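Local coordinates for protein tudor (Drosophila melanogaster, PDB 4Q5W) that is required for primordial germ cell formation and may act with Piwi proteins in piRNA metabolism, represented here by its extended Tudor 9 domain, at residues F57-R67 with V79-T88. Numbering follows the deposited sequence.
Sequences FADDLEFYRSR and VILIDYGNTT
R65 and D83 form a two-pronged salt bridge, through NE and NH1, where the antiparallel hairpin of strands 63-71 and 77-81 runs into the turn before strand 87-90, in the SH3-like Tudor domain of extended Tudor 9. R67 N and O bond to I80, fixing the register, and R65 O accepts from I82 N. Along R65, CB rests 3.7 Å from I82 CG1, and CG and CD skirt D83 OD2. A bend at chi3 (-66°) turns the head so that NE donates almost straight (173°) to D83 OD2 at 3.0 Å. NH1 reaches D83 OD1 at 2.7 Å, on its syn lone pair, while I82 CD1 lies 3.8 Å above the centre of the guanidinium. NH1 and NH2 also donate to the carbonyls of K104 and I103. A methionine here would probably leave the buried D83 carboxylate without its charged mate and the K104 and I103 carbonyls short of a donor.

L81 CD1 makes CH-pi contacts over two ring faces, 4.1 Å from the F57 centroid and 4.1 Å from the Y64 centroid. Y64 turns its edge toward the face of Y84 in an offset edge-to-face pair (planes at 75°), Y64 CE2 lying 3.4 Å from Y84 CE1. F57, Y64, Y84 and N86 probably correspond to the methylarginine cage of Tudor domains, with L81 a leucine, not a ring. N86 ND2 lies 3.5 Å from F57 CZ, obliquely.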
loop_
_atom_site.group_PDB
_atom_site.type_symbol
_atom_site.label_atom_id
_atom_site.label_comp_id
_atom_site.label_asym_id
_atom_site.label_seq_id
_atom_site.Cartn_x
_atom_site.Cartn_y
_atom_site.Cartn_z
ATOM N N PHE A 57 12.143 8.035 3.742
ATOM C CA PHE A 57 11.728 6.769 4.351
ATOM C C PHE A 57 12.960 6.110 4.955
ATOM O O PHE A 57 13.961 5.916 4.270
ATOM C CB PHE A 57 11.111 5.872 3.270
ATOM C CG PHE A 57 10.434 4.616 3.789
ATOM C CD1 PHE A 57 9.948 4.536 5.080
ATOM C CD2 PHE A 57 10.262 3.525 2.942
ATOM C CE1 PHE A 57 9.315 3.376 5.531
ATOM C CE2 PHE A 57 9.630 2.365 3.375
ATOM C CZ PHE A 57 9.158 2.288 4.667
ATOM N N ALA A 58 12.896 5.771 6.239
ATOM C CA ALA A 58 14.067 5.243 6.938
ATOM C C ALA A 58 14.532 3.913 6.345
ATOM O O ALA A 58 15.732 3.629 6.304
ATOM C CB ALA A 58 13.776 5.080 8.418
ATOM N N ASP A 59 13.574 3.114 5.884
ATOM C CA ASP A 59 13.861 1.759 5.427
ATOM C C ASP A 59 14.804 1.717 4.225
ATOM O O ASP A 59 15.673 0.844 4.140
ATOM C CB ASP A 59 12.569 1.019 5.093
ATOM C CG ASP A 59 11.693 0.788 6.307
ATOM O OD1 ASP A 59 11.858 1.513 7.311
ATOM O OD2 ASP A 59 10.819 -0.109 6.245
ATOM N N ASP A 60 14.635 2.652 3.296
ATOM C CA ASP A 60 15.475 2.657 2.096
ATOM C C ASP A 60 16.221 3.966 1.852
ATOM O O ASP A 60 16.949 4.086 0.872
ATOM C CB ASP A 60 14.669 2.241 0.847
ATOM C CG ASP A 60 13.475 3.150 0.570
ATOM O OD1 ASP A 60 13.454 4.300 1.059
ATOM O OD2 ASP A 60 12.558 2.712 -0.160
ATOM N N LEU A 61 16.036 4.936 2.749
ATOM C CA LEU A 61 16.656 6.266 2.646
ATOM C C LEU A 61 16.247 7.088 1.416
ATOM O O LEU A 61 16.838 8.125 1.130
ATOM C CB LEU A 61 18.189 6.189 2.755
ATOM C CG LEU A 61 18.780 5.804 4.112
ATOM C CD1 LEU A 61 20.292 5.964 4.105
ATOM C CD2 LEU A 61 18.164 6.629 5.226
ATOM N N GLU A 62 15.223 6.643 0.699
ATOM C CA GLU A 62 14.734 7.393 -0.450
ATOM C C GLU A 62 13.567 8.309 -0.092
ATOM O O GLU A 62 12.979 8.196 0.987
ATOM C CB GLU A 62 14.327 6.437 -1.574
ATOM C CG GLU A 62 15.508 5.713 -2.212
ATOM C CD GLU A 62 15.084 4.793 -3.336
ATOM O OE1 GLU A 62 13.860 4.605 -3.518
ATOM O OE2 GLU A 62 15.974 4.258 -4.036
ATOM N N PHE A 63 13.214 9.198 -1.019
ATOM C CA PHE A 63 12.204 10.222 -0.750
ATOM C C PHE A 63 10.841 9.919 -1.373
ATOM O O PHE A 63 10.762 9.390 -2.480
ATOM C CB PHE A 63 12.721 11.598 -1.186
ATOM C CG PHE A 63 13.901 12.088 -0.376
ATOM C CD1 PHE A 63 15.199 11.787 -0.762
ATOM C CD2 PHE A 63 13.712 12.844 0.768
ATOM C CE1 PHE A 63 16.285 12.226 -0.021
ATOM C CE2 PHE A 63 14.796 13.300 1.511
ATOM C CZ PHE A 63 16.083 12.988 1.118
ATOM N N TYR A 64 9.777 10.264 -0.650
ATOM C CA TYR A 64 8.416 9.900 -1.021
ATOM C C TYR A 64 7.423 11.041 -0.807
ATOM O O TYR A 64 7.531 11.804 0.161
ATOM C CB TYR A 64 7.962 8.737 -0.151
ATOM C CG TYR A 64 8.688 7.448 -0.420
ATOM C CD1 TYR A 64 9.915 7.178 0.161
ATOM C CD2 TYR A 64 8.126 6.488 -1.245
ATOM C CE1 TYR A 64 10.583 5.980 -0.091
ATOM C CE2 TYR A 64 8.779 5.288 -1.494
ATOM C CZ TYR A 64 9.997 5.039 -0.913
ATOM O OH TYR A 64 10.638 3.844 -1.166
ATOM N N ARG A 65 6.436 11.139 -1.690
ATOM C CA ARG A 65 5.323 12.032 -1.441
ATOM C C ARG A 65 4.555 11.535 -0.230
ATOM O O ARG A 65 4.305 10.335 -0.096
ATOM C CB ARG A 65 4.386 12.094 -2.640
ATOM C CG ARG A 65 5.030 12.687 -3.882
ATOM C CD ARG A 65 3.967 13.228 -4.807
ATOM N NE ARG A 65 3.125 12.162 -5.347
ATOM C CZ ARG A 65 2.018 12.384 -6.045
ATOM N NH1 ARG A 65 1.303 11.360 -6.505
ATOM N NH2 ARG A 65 1.634 13.632 -6.284
ATOM N N SER A 66 4.166 12.457 0.642
ATOM C CA SER A 66 3.541 12.079 1.901
ATOM C C SER A 66 2.386 12.981 2.294
ATOM O O SER A 66 2.286 14.116 1.836
ATOM C CB SER A 66 4.582 12.099 3.021
ATOM O OG SER A 66 5.262 13.348 3.037
ATOM N N ARG A 67 1.529 12.468 3.174
ATOM C CA ARG A 67 0.457 13.254 3.768
ATOM C C ARG A 67 0.485 13.025 5.273
ATOM O O ARG A 67 0.647 11.896 5.737
ATOM C CB ARG A 67 -0.918 12.872 3.201
ATOM C CG ARG A 67 -2.078 13.621 3.843
ATOM C CD ARG A 67 -3.385 13.469 3.058
ATOM N NE ARG A 67 -3.616 12.088 2.636
ATOM C CZ ARG A 67 -4.183 11.159 3.398
ATOM N NH1 ARG A 67 -4.362 9.930 2.927
ATOM N NH2 ARG A 67 -4.580 11.457 4.630
ATOM N N VAL A 79 3.011 9.725 9.023
ATOM C CA VAL A 79 2.628 10.094 7.670
ATOM C C VAL A 79 2.262 8.860 6.858
ATOM O O VAL A 79 2.654 7.749 7.205
ATOM C CB VAL A 79 3.776 10.814 6.943
ATOM C CG1 VAL A 79 4.244 12.022 7.749
ATOM C CG2 VAL A 79 4.935 9.855 6.693
ATOM N N ILE A 80 1.501 9.072 5.787
ATOM C CA ILE A 80 1.281 8.039 4.777
ATOM C C ILE A 80 2.123 8.363 3.543
ATOM O O ILE A 80 2.196 9.518 3.113
ATOM C CB ILE A 80 -0.223 7.878 4.400
ATOM C CG1 ILE A 80 -0.388 6.852 3.268
ATOM C CG2 ILE A 80 -0.845 9.198 3.994
ATOM C CD1 ILE A 80 -1.856 6.517 2.943
ATOM N N LEU A 81 2.788 7.352 2.990
ATOM C CA LEU A 81 3.476 7.518 1.714
ATOM C C LEU A 81 2.424 7.309 0.641
ATOM O O LEU A 81 2.114 6.164 0.269
ATOM C CB LEU A 81 4.620 6.515 1.566
ATOM C CG LEU A 81 5.589 6.424 2.761
ATOM C CD1 LEU A 81 6.748 5.489 2.452
ATOM C CD2 LEU A 81 6.102 7.804 3.173
ATOM N N ILE A 82 1.863 8.418 0.168
ATOM C CA ILE A 82 0.621 8.395 -0.603
ATOM C C ILE A 82 0.658 7.563 -1.875
ATOM O O ILE A 82 -0.372 7.038 -2.304
ATOM C CB ILE A 82 0.119 9.808 -0.941
ATOM C CG1 ILE A 82 1.137 10.558 -1.809
ATOM C CG2 ILE A 82 -0.193 10.567 0.339
ATOM C CD1 ILE A 82 0.559 11.799 -2.468
ATOM N N ASP A 83 1.832 7.434 -2.479
ATOM C CA ASP A 83 1.931 6.683 -3.717
ATOM C C ASP A 83 1.935 5.186 -3.468
ATOM O O ASP A 83 1.746 4.413 -4.402
ATOM C CB ASP A 83 3.149 7.127 -4.533
ATOM C CG ASP A 83 2.982 8.533 -5.089
ATOM O OD1 ASP A 83 1.845 8.866 -5.502
ATOM O OD2 ASP A 83 3.969 9.300 -5.102
ATOM N N TYR A 84 2.108 4.786 -2.208
ATOM C CA TYR A 84 2.278 3.367 -1.865
ATOM C C TYR A 84 1.258 2.853 -0.856
ATOM O O TYR A 84 0.767 1.715 -0.972
ATOM C CB TYR A 84 3.699 3.100 -1.357
ATOM C CG TYR A 84 4.749 3.364 -2.407
ATOM C CD1 TYR A 84 5.212 4.656 -2.654
ATOM C CD2 TYR A 84 5.252 2.334 -3.183
ATOM C CE1 TYR A 84 6.163 4.896 -3.627
ATOM C CE2 TYR A 84 6.195 2.572 -4.150
ATOM C CZ TYR A 84 6.648 3.863 -4.365
ATOM O OH TYR A 84 7.597 4.096 -5.336
ATOM N N GLY A 85 0.958 3.669 0.147
ATOM C CA GLY A 85 -0.066 3.313 1.116
ATOM C C GLY A 85 0.412 3.018 2.528
ATOM O O GLY A 85 -0.365 3.137 3.474
ATOM N N ASN A 86 1.671 2.624 2.677
ATOM C CA ASN A 86 2.221 2.338 3.996
ATOM C C ASN A 86 2.442 3.609 4.798
ATOM O O ASN A 86 2.481 4.706 4.235
ATOM C CB ASN A 86 3.511 1.507 3.918
ATOM C CG ASN A 86 4.598 2.181 3.110
ATOM O OD1 ASN A 86 4.386 2.549 1.958
ATOM N ND2 ASN A 86 5.770 2.356 3.718
ATOM N N THR A 87 2.559 3.457 6.112
ATOM C CA THR A 87 2.760 4.598 6.995
ATOM C C THR A 87 4.107 4.505 7.698
ATOM O O THR A 87 4.722 3.441 7.767
ATOM C CB THR A 87 1.644 4.716 8.054
ATOM O OG1 THR A 87 1.752 3.653 9.011
ATOM C CG2 THR A 87 0.272 4.696 7.409
ATOM N N THR A 88 4.562 5.627 8.239
ATOM C CA THR A 88 5.832 5.645 8.939
ATOM C C THR A 88 5.915 6.907 9.770
ATOM O O THR A 88 5.098 7.821 9.607
ATOM C CB THR A 88 7.023 5.559 7.956
ATOM O OG1 THR A 88 8.242 5.391 8.686
ATOM C CG2 THR A 88 7.113 6.802 7.103
HETATM O O HOH W 1 10.977 6.333 8.169
HETATM O O HOH W 2 6.200 8.943 -3.535
HETATM O O HOH W 3 4.671 8.095 -1.727
#